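PDB 2QPQ: protein Bug27 from Bordetella pertussis, which probably binds a small solute in the periplasm for uptake, as a Venus-flytrap receptor of the Bug family. Local coordinates for residues D11-F16 and V42-P47; Y66-V71 and H230-P235; P103-V108 and L199-K204. One frame throughout, in Å; residues are numbered along the deposited sequence.

In the fold
Contacts 1 and 2 sit side by side in the sheet, since strands 10-14 and 67-72 are neighbours, with Ile13 probably hydrogen-bonded to Leu68 and Met70. Contact 1 is parallel and only partly buried, and mixes an aliphatic face with a cluster of charged side chains. Contact 2 is antiparallel and fully buried, with almost wholly apolar side-chain packing. Contact 3, also buried and antiparallel, lies on the other side of the chain's centre, its own centre about 27 Å from that of contact 2; there a threonine hydroxyl joins the backbone pairing. The long strand 93-109 neighbours both 227-235 and 196-201, linking the two regions.

Contact 1: residues D11-F16 and V42-P47; sequences DIIVTF and VVENRP
Asp11 and Glu44 bring their carboxylates together on one face of two parallel strands, planes turned 36° apart, with Asp11 OD1 only 2.5 Å from Glu44 OE2. The Glu44 side chain leaves between its backbone N and carbonyl carbon (chi1 56°), which sets CG against Ile13 CD1 at 3.2 Å; the two side chains run side by side, pointing the same way. Arg46 then grips the other Glu44 oxygen side-on: NE, at 3.0 Å from OE1, and NH2 both reach that one atom from the same face of the carboxylate, above its plane. The aliphatic root of Arg46 lies across Ile13, CG to CG2 3.5 Å.

On the opposite face Val14 CG2 meets Val43 CG1 at 3.5 Å, and Ile12 CD1 touches Val43 CG2 more loosely; helix 21-35 packs on these side chains through Ala26 and Arg27. Between the two faces the backbones bond in parallel register, from Ile12 N to Val42 O (2.8 Å) through to Arg46 N and Val14 O. Past the strand ends a water donates to both Thr15 O and Pro47 O, and sits over the centre of the Phe16 ring. The pairing joins the two strands of the beta-alpha-beta unit formed by strand 10-14, helix 21-35 and strand 41-45.

Asp11 has a salt bridge of its own, from OD2 to Arg61, so each acid has an arginine partner. Their positive charge would partly offset the repulsion, yet the closeness of OD1 and OE2 suggests that one of the two acids is probably protonated.

Contact 2: residues Y66-V71 and H230-P235; sequences YSLLMV and HGLLVP
Leu69 and Val71 pair antiparallel with Leu233 and Gly231, four backbone hydrogen bonds joining strands whose axes are 4.5 Å apart at closest and whose directions differ by 146°. The bond from Val71 N to Gly231 O is short, at 2.7 Å, and nearly straight, whereas Leu233 O receives Leu69 N tilted from the carbonyl plane.

On one face Met70 crosses Leu232 obliquely. Its CG stands anti to the backbone N (chi1 -175°) and the chain then bends at chi2 (88°), laying SD beside Leu232 CD2 at 3.5 Å; CE, further out, lies against the Gly231 backbone. Further along that face Leu68 and Val234 lie side by side, pointing the same way, with CG 3.8 Å from CG1. Helix 240-254 packs here through Leu246 and Ile250, and Met70 also reaches Thr22 and Ala26 of helix 21-35.

The other face is carried by Val71 and Leu233, whose side chains meet at about a right angle: both valine methyls pack against the leucine branch, Val71 CG2 3.8 Å from Leu233 CG. Gly231 brings no side chain to this face, and Val71 CG2 comes to 3.4 Å from its carbonyl O. Ser67 O, near the end of the pairing, faces Pro235 CD at 3.4 Å.

His230 ND1 is hydrogen-bonded to Ala100 O, and its side chain lies about 4 Å from a bound citrate, probably from the crystallisation liquor. An antiparallel return strand beside parallel ones, with helices packed on the sheet, is characteristic of an alpha/beta domain of a periplasmic binding protein.

Contact 3: residues P103-V108 and L199-K204; sequences PSVFVV and LAVTSK
Thr202 holds OG1 between its backbone N and carbonyl carbon (chi1 63°), which turns the hydroxyl to Ser104 and sends CG2 toward the Phe106 ring; Phe106 CG, anti to its own carbonyl carbon (chi1 -73°), starts the ring off to meet it. The pairing is antiparallel, residues 103-108 of strand 93-109 against residues 199-201 of strand 196-201, within an alpha/beta domain of the Venus-flytrap fold.

Ser104 and Thr202 bind each other twice. Ser104 N donates to Thr202 OG1 at 3.0 Å, so a side chain stands in for a backbone acceptor just where the second strand gives way to loop, and Thr202 N returns a bond to Ser104 O. Leu226 O is a further partner of the threonine hydroxyl, which ties the pair to the approach of strand 227-235. Ser104 OG turns instead to Gln142.

Phe106 and Thr202 cross at about a right angle, with CG2 at the ring edge near its plane, 3.8 Å from CE1. Leu117, Leu120 and Leu149, from helices 117-123 and 141-153, also pack on this ring. Beyond it the Leu199 and Val108 side chains also cross at about a right angle, CD1 to CG1 3.8 Å, while Leu199 N donates to Phe106 O over 2.7 Å.

Val105 and Val201 form the other face, where Ala187 of helix 184-192 touches Val105. At the Pro103 end of the pairing, Pro103 CB rests 3.6 Å from Ser203 OG, a hydroxyl bonded to Glu205 O. Ala200 N is buried with no partner in the model. Ala200 O accepts from Phe106 N at 2.9 Å, and Val105 CG2 packs 3.1 Å from that same oxygen.

Contact 1: residues D11-F16 and V42-P47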
loop_
_atom_site.group_PDB
_atom_site.type_symbol
_atom_site.label_atom_id
_atom_site.label_comp_id
_atom_site.label_asym_id
_atom_site.label_seq_id
_atom_site.Cartn_x
_atom_site.Cartn_y
_atom_site.Cartn_z
ATOM N N ASP A 11 1.816 -9.576 -19.711
ATOM C CA ASP A 11 3.027 -8.985 -19.169
ATOM C C ASP A 11 2.543 -8.132 -18.003
ATOM O O ASP A 11 1.848 -7.161 -18.204
ATOM C CB ASP A 11 3.670 -8.122 -20.245
ATOM C CG ASP A 11 4.997 -7.513 -19.805
ATOM O OD1 ASP A 11 5.604 -8.014 -18.806
ATOM O OD2 ASP A 11 5.447 -6.554 -20.477
ATOM N N ILE A 12 2.845 -8.552 -16.782
ATOM C CA ILE A 12 2.354 -7.873 -15.594
ATOM C C ILE A 12 3.567 -7.128 -15.054
ATOM O O ILE A 12 4.576 -7.750 -14.692
ATOM C CB ILE A 12 1.810 -8.879 -14.548
ATOM C CG1 ILE A 12 0.570 -9.617 -15.083
ATOM C CG2 ILE A 12 1.482 -8.200 -13.208
ATOM C CD1 ILE A 12 0.133 -10.757 -14.141
ATOM N N ILE A 13 3.468 -5.805 -15.017
ATOM C CA ILE A 13 4.616 -4.975 -14.628
ATOM C C ILE A 13 4.388 -4.550 -13.204
ATOM O O ILE A 13 3.374 -3.912 -12.885
ATOM C CB ILE A 13 4.792 -3.727 -15.556
ATOM C CG1 ILE A 13 4.937 -4.100 -17.063
ATOM C CG2 ILE A 13 5.958 -2.858 -15.042
ATOM C CD1 ILE A 13 6.042 -5.073 -17.364
ATOM N N VAL A 14 5.284 -4.975 -12.315
ATOM C CA VAL A 14 5.131 -4.671 -10.896
ATOM C C VAL A 14 5.899 -3.388 -10.541
ATOM O O VAL A 14 7.058 -3.269 -10.888
ATOM C CB VAL A 14 5.614 -5.844 -10.005
ATOM C CG1 VAL A 14 5.170 -5.606 -8.584
ATOM C CG2 VAL A 14 5.069 -7.178 -10.516
ATOM N N THR A 15 5.240 -2.480 -9.822
ATOM C CA THR A 15 5.754 -1.126 -9.545
ATOM C C THR A 15 6.667 -1.127 -8.337
ATOM O O THR A 15 7.281 -0.123 -8.029
ATOM C CB THR A 15 4.596 -0.146 -9.225
ATOM O OG1 THR A 15 3.720 -0.742 -8.246
ATOM C CG2 THR A 15 3.824 0.235 -10.504
ATOM N N PHE A 16 6.762 -2.260 -7.657
ATOM C CA PHE A 16 7.617 -2.373 -6.460
ATOM C C PHE A 16 8.504 -3.595 -6.545
ATOM O O PHE A 16 8.221 -4.527 -7.311
ATOM C CB PHE A 16 6.765 -2.291 -5.168
ATOM C CG PHE A 16 6.436 -0.870 -4.789
ATOM C CD1 PHE A 16 5.415 -0.174 -5.454
ATOM C CD2 PHE A 16 7.220 -0.180 -3.871
ATOM C CE1 PHE A 16 5.156 1.169 -5.175
ATOM C CE2 PHE A 16 6.971 1.157 -3.585
ATOM C CZ PHE A 16 5.936 1.832 -4.238
ATOM N N VAL A 42 3.718 -13.396 -17.580
ATOM C CA VAL A 42 5.070 -13.020 -17.176
ATOM C C VAL A 42 4.990 -11.852 -16.189
ATOM O O VAL A 42 4.411 -10.806 -16.489
ATOM C CB VAL A 42 5.945 -12.607 -18.374
ATOM C CG1 VAL A 42 7.360 -12.120 -17.888
ATOM C CG2 VAL A 42 6.023 -13.739 -19.449
ATOM N N VAL A 43 5.600 -12.025 -15.026
ATOM C CA VAL A 43 5.635 -10.976 -14.017
ATOM C C VAL A 43 7.031 -10.382 -13.973
ATOM O O VAL A 43 8.030 -11.110 -13.887
ATOM C CB VAL A 43 5.208 -11.531 -12.645
ATOM C CG1 VAL A 43 5.451 -10.518 -11.502
ATOM C CG2 VAL A 43 3.747 -11.997 -12.706
ATOM N N GLU A 44 7.121 -9.063 -14.076
ATOM C CA GLU A 44 8.414 -8.435 -14.017
ATOM C C GLU A 44 8.377 -7.178 -13.142
ATOM O O GLU A 44 7.381 -6.482 -13.095
ATOM C CB GLU A 44 8.936 -8.180 -15.438
ATOM C CG GLU A 44 8.023 -7.371 -16.282
ATOM C CD GLU A 44 8.633 -7.050 -17.638
ATOM O OE1 GLU A 44 9.840 -6.679 -17.707
ATOM O OE2 GLU A 44 7.903 -7.133 -18.632
ATOM N N ASN A 45 9.432 -6.930 -12.389
ATOM C CA ASN A 45 9.470 -5.741 -11.545
ATOM C C ASN A 45 10.129 -4.623 -12.312
ATOM O O ASN A 45 11.198 -4.819 -12.870
ATOM C CB ASN A 45 10.215 -5.994 -10.217
ATOM C CG ASN A 45 9.637 -7.155 -9.445
ATOM O OD1 ASN A 45 8.732 -6.992 -8.610
ATOM N ND2 ASN A 45 10.123 -8.330 -9.734
ATOM N N ARG A 46 9.456 -3.469 -12.358
ATOM C CA ARG A 46 10.029 -2.247 -12.903
ATOM C C ARG A 46 9.803 -1.135 -11.896
ATOM O O ARG A 46 8.929 -0.293 -12.104
ATOM C CB ARG A 46 9.368 -1.923 -14.266
ATOM C CG ARG A 46 9.476 -3.060 -15.281
ATOM C CD ARG A 46 10.873 -3.107 -15.957
ATOM N NE ARG A 46 10.692 -3.806 -17.202
ATOM C CZ ARG A 46 10.968 -3.372 -18.418
ATOM N NH1 ARG A 46 11.540 -2.199 -18.660
ATOM N NH2 ARG A 46 10.664 -4.172 -19.403
ATOM N N PRO A 47 10.552 -1.148 -10.764
ATOM C CA PRO A 47 10.225 -0.318 -9.617
ATOM C C PRO A 47 10.789 1.109 -9.563
ATOM O O PRO A 47 10.522 1.835 -8.630
ATOM C CB PRO A 47 10.767 -1.148 -8.467
ATOM C CG PRO A 47 11.953 -1.834 -9.037
ATOM C CD PRO A 47 11.740 -1.988 -10.488
HETATM O O HOH W 1 8.968 1.302 -6.360
#

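Contact 2: residues Y66-V71 and H230-P235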
loop_
_atom_site.group_PDB
_atom_site.type_symbol
_atom_site.label_atom_id
_atom_site.label_comp_id
_atom_site.label_asym_id
_atom_site.label_seq_id
_atom_site.Cartn_x
_atom_site.Cartn_y
_atom_site.Cartn_z
ATOM N N TYR A 66 -3.003 -7.093 -22.695
ATOM C CA TYR A 66 -1.822 -7.946 -22.561
ATOM C C TYR A 66 -0.730 -7.310 -21.700
ATOM O O TYR A 66 0.276 -7.934 -21.413
ATOM C CB TYR A 66 -1.268 -8.313 -23.945
ATOM C CG TYR A 66 -2.176 -9.284 -24.636
ATOM C CD1 TYR A 66 -2.166 -10.627 -24.289
ATOM C CD2 TYR A 66 -3.067 -8.850 -25.612
ATOM C CE1 TYR A 66 -3.032 -11.529 -24.907
ATOM C CE2 TYR A 66 -3.906 -9.725 -26.248
ATOM C CZ TYR A 66 -3.898 -11.068 -25.881
ATOM O OH TYR A 66 -4.754 -11.935 -26.533
ATOM N N SER A 67 -0.935 -6.054 -21.331
ATOM C CA SER A 67 0.018 -5.301 -20.524
ATOM C C SER A 67 -0.742 -4.756 -19.332
ATOM O O SER A 67 -1.702 -3.977 -19.476
ATOM C CB SER A 67 0.651 -4.139 -21.300
ATOM O OG SER A 67 1.316 -4.615 -22.475
ATOM N N LEU A 68 -0.292 -5.140 -18.147
ATOM C CA LEU A 68 -0.966 -4.729 -16.920
ATOM C C LEU A 68 0.064 -4.151 -15.959
ATOM O O LEU A 68 1.258 -4.449 -16.060
ATOM C CB LEU A 68 -1.668 -5.920 -16.257
ATOM C CG LEU A 68 -2.817 -6.603 -16.999
ATOM C CD1 LEU A 68 -2.221 -7.720 -17.832
ATOM C CD2 LEU A 68 -3.783 -7.205 -15.953
ATOM N N LEU A 69 -0.404 -3.309 -15.050
ATOM C CA LEU A 69 0.445 -2.671 -14.065
ATOM C C LEU A 69 -0.033 -3.102 -12.696
ATOM O O LEU A 69 -1.191 -2.890 -12.361
ATOM C CB LEU A 69 0.350 -1.140 -14.192
ATOM C CG LEU A 69 1.378 -0.427 -13.300
ATOM C CD1 LEU A 69 2.827 -0.599 -13.847
ATOM C CD2 LEU A 69 0.977 1.064 -13.200
ATOM N N MET A 70 0.832 -3.762 -11.934
ATOM C CA MET A 70 0.486 -4.107 -10.548
ATOM C C MET A 70 0.840 -2.929 -9.642
ATOM O O MET A 70 1.995 -2.534 -9.586
ATOM C CB MET A 70 1.231 -5.363 -10.058
ATOM C CG MET A 70 0.723 -5.728 -8.638
ATOM S SD MET A 70 -0.740 -6.824 -8.750
ATOM C CE MET A 70 -1.362 -6.722 -7.092
ATOM N N VAL A 71 -0.157 -2.380 -8.968
ATOM C CA VAL A 71 -0.025 -1.151 -8.173
ATOM C C VAL A 71 -0.414 -1.360 -6.715
ATOM O O VAL A 71 -1.196 -2.261 -6.358
ATOM C CB VAL A 71 -0.878 0.062 -8.780
ATOM C CG1 VAL A 71 -0.348 0.450 -10.173
ATOM C CG2 VAL A 71 -2.447 -0.273 -8.880
ATOM N N HIS A 230 -4.147 -2.835 -3.406
ATOM C CA HIS A 230 -3.195 -3.534 -4.263
ATOM C C HIS A 230 -4.036 -4.053 -5.407
ATOM O O HIS A 230 -4.994 -4.800 -5.189
ATOM C CB HIS A 230 -2.551 -4.734 -3.570
ATOM C CG HIS A 230 -1.845 -4.397 -2.293
ATOM N ND1 HIS A 230 -2.519 -4.241 -1.101
ATOM C CD2 HIS A 230 -0.532 -4.201 -2.018
ATOM C CE1 HIS A 230 -1.654 -3.914 -0.152
ATOM N NE2 HIS A 230 -0.442 -3.903 -0.677
ATOM N N GLY A 231 -3.694 -3.665 -6.627
ATOM C CA GLY A 231 -4.493 -4.114 -7.735
ATOM C C GLY A 231 -3.782 -3.957 -9.027
ATOM O O GLY A 231 -2.566 -3.678 -9.050
ATOM N N LEU A 232 -4.559 -4.174 -10.103
ATOM C CA LEU A 232 -4.051 -4.186 -11.442
ATOM C C LEU A 232 -4.783 -3.126 -12.245
ATOM O O LEU A 232 -6.037 -2.997 -12.159
ATOM C CB LEU A 232 -4.260 -5.600 -12.069
ATOM C CG LEU A 232 -3.259 -6.644 -11.478
ATOM C CD1 LEU A 232 -3.717 -8.078 -11.653
ATOM C CD2 LEU A 232 -1.860 -6.487 -12.081
ATOM N N LEU A 233 -3.980 -2.382 -13.013
ATOM C CA LEU A 233 -4.473 -1.403 -14.003
ATOM C C LEU A 233 -4.034 -1.821 -15.394
ATOM O O LEU A 233 -3.113 -2.653 -15.532
ATOM C CB LEU A 233 -3.923 0.011 -13.716
ATOM C CG LEU A 233 -3.878 0.528 -12.272
ATOM C CD1 LEU A 233 -3.255 1.941 -12.155
ATOM C CD2 LEU A 233 -5.310 0.532 -11.656
ATOM N N VAL A 234 -4.655 -1.210 -16.419
ATOM C CA VAL A 234 -4.293 -1.441 -17.826
ATOM C C VAL A 234 -4.210 -0.062 -18.468
ATOM O O VAL A 234 -4.562 0.934 -17.829
ATOM C CB VAL A 234 -5.332 -2.314 -18.570
ATOM C CG1 VAL A 234 -5.100 -3.875 -18.208
ATOM C CG2 VAL A 234 -6.802 -1.823 -18.286
ATOM N N PRO A 235 -3.719 0.014 -19.711
ATOM C CA PRO A 235 -3.736 1.315 -20.354
ATOM C C PRO A 235 -5.176 1.892 -20.371
ATOM O O PRO A 235 -6.150 1.142 -20.554
ATOM C CB PRO A 235 -3.210 1.020 -21.762
ATOM C CG PRO A 235 -2.305 -0.254 -21.560
ATOM C CD PRO A 235 -3.128 -1.036 -20.573
#

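Contact 3: residues P103-V108 and L199-K204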
loop_
_atom_site.group_PDB
_atom_site.type_symbol
_atom_site.label_atom_id
_atom_site.label_comp_id
_atom_site.label_asym_id
_atom_site.label_seq_id
_atom_site.Cartn_x
_atom_site.Cartn_y
_atom_site.Cartn_z
ATOM N N PRO A 103 -3.729 -2.863 6.182
ATOM C CA PRO A 103 -3.518 -1.650 6.956
ATOM C C PRO A 103 -2.025 -1.435 7.279
ATOM O O PRO A 103 -1.214 -2.379 7.239
ATOM C CB PRO A 103 -4.339 -1.905 8.223
ATOM C CG PRO A 103 -4.326 -3.403 8.380
ATOM C CD PRO A 103 -4.352 -3.952 6.991
ATOM N N SER A 104 -1.659 -0.189 7.564
ATOM C CA SER A 104 -0.404 0.076 8.279
ATOM C C SER A 104 -0.570 -0.046 9.786
ATOM O O SER A 104 -1.684 -0.008 10.319
ATOM C CB SER A 104 0.200 1.434 7.898
ATOM O OG SER A 104 0.439 1.469 6.487
ATOM N N VAL A 105 0.557 -0.201 10.468
ATOM C CA VAL A 105 0.548 -0.309 11.907
ATOM C C VAL A 105 1.644 0.539 12.503
ATOM O O VAL A 105 2.755 0.593 11.966
ATOM C CB VAL A 105 0.650 -1.788 12.328
ATOM C CG1 VAL A 105 1.953 -2.395 11.772
ATOM C CG2 VAL A 105 0.465 -1.941 13.847
ATOM N N PHE A 106 1.298 1.269 13.567
ATOM C CA PHE A 106 2.280 1.975 14.371
ATOM C C PHE A 106 2.871 0.980 15.365
ATOM O O PHE A 106 2.157 0.504 16.234
ATOM C CB PHE A 106 1.622 3.140 15.112
ATOM C CG PHE A 106 1.260 4.303 14.226
ATOM C CD1 PHE A 106 0.278 4.167 13.262
ATOM C CD2 PHE A 106 1.920 5.524 14.351
ATOM C CE1 PHE A 106 -0.075 5.228 12.432
ATOM C CE2 PHE A 106 1.571 6.605 13.550
ATOM C CZ PHE A 106 0.569 6.459 12.581
ATOM N N VAL A 107 4.152 0.651 15.200
ATOM C CA VAL A 107 4.836 -0.328 16.061
ATOM C C VAL A 107 6.005 0.308 16.835
ATOM O O VAL A 107 6.699 1.253 16.368
ATOM C CB VAL A 107 5.286 -1.623 15.281
ATOM C CG1 VAL A 107 4.080 -2.336 14.713
ATOM C CG2 VAL A 107 6.258 -1.296 14.090
ATOM N N VAL A 108 6.192 -0.217 18.033
ATOM C CA VAL A 108 7.255 0.219 18.937
ATOM C C VAL A 108 7.993 -1.038 19.441
ATOM O O VAL A 108 7.439 -2.140 19.399
ATOM C CB VAL A 108 6.717 1.122 20.141
ATOM C CG1 VAL A 108 6.102 2.413 19.637
ATOM C CG2 VAL A 108 5.722 0.342 21.108
ATOM N N LEU A 199 0.663 -0.004 18.443
ATOM C CA LEU A 199 -0.127 1.060 19.037
ATOM C C LEU A 199 -1.494 1.298 18.359
ATOM O O LEU A 199 -2.494 1.645 19.015
ATOM C CB LEU A 199 0.713 2.334 19.077
ATOM C CG LEU A 199 1.976 2.298 19.946
ATOM C CD1 LEU A 199 2.585 3.707 20.024
ATOM C CD2 LEU A 199 1.667 1.733 21.343
ATOM N N ALA A 200 -1.530 1.125 17.042
ATOM C CA ALA A 200 -2.735 1.352 16.243
ATOM C C ALA A 200 -2.561 0.722 14.892
ATOM O O ALA A 200 -1.411 0.500 14.443
ATOM C CB ALA A 200 -2.997 2.849 16.069
ATOM N N VAL A 201 -3.701 0.430 14.259
ATOM C CA VAL A 201 -3.798 0.153 12.832
ATOM C C VAL A 201 -4.476 1.319 12.128
ATOM O O VAL A 201 -5.319 1.991 12.733
ATOM C CB VAL A 201 -4.508 -1.187 12.524
ATOM C CG1 VAL A 201 -3.760 -2.332 13.193
ATOM C CG2 VAL A 201 -5.974 -1.184 12.963
ATOM N N THR A 202 -4.126 1.550 10.861
ATOM C CA THR A 202 -4.608 2.723 10.125
ATOM C C THR A 202 -5.908 2.487 9.357
ATOM O O THR A 202 -6.420 3.410 8.746
ATOM C CB THR A 202 -3.579 3.228 9.081
ATOM O OG1 THR A 202 -3.380 2.199 8.098
ATOM C CG2 THR A 202 -2.261 3.565 9.757
ATOM N N SER A 203 -6.429 1.270 9.359
ATOM C CA SER A 203 -7.720 1.016 8.719
ATOM C C SER A 203 -8.882 1.554 9.573
ATOM O O SER A 203 -8.711 1.967 10.721
ATOM C CB SER A 203 -7.916 -0.461 8.436
ATOM O OG SER A 203 -7.588 -1.206 9.587
ATOM N N LYS A 204 -10.056 1.563 8.958
ATOM C CA LYS A 204 -11.312 2.029 9.544
ATOM C C LYS A 204 -11.776 1.081 10.642
ATOM O O LYS A 204 -12.354 1.509 11.650
ATOM C CB LYS A 204 -12.334 2.062 8.403
ATOM C CG LYS A 204 -13.478 3.047 8.489
ATOM C CD LYS A 204 -14.250 2.994 7.171
ATOM C CE LYS A 204 -14.145 1.605 6.512
ATOM N NZ LYS A 204 -14.611 1.598 5.079
#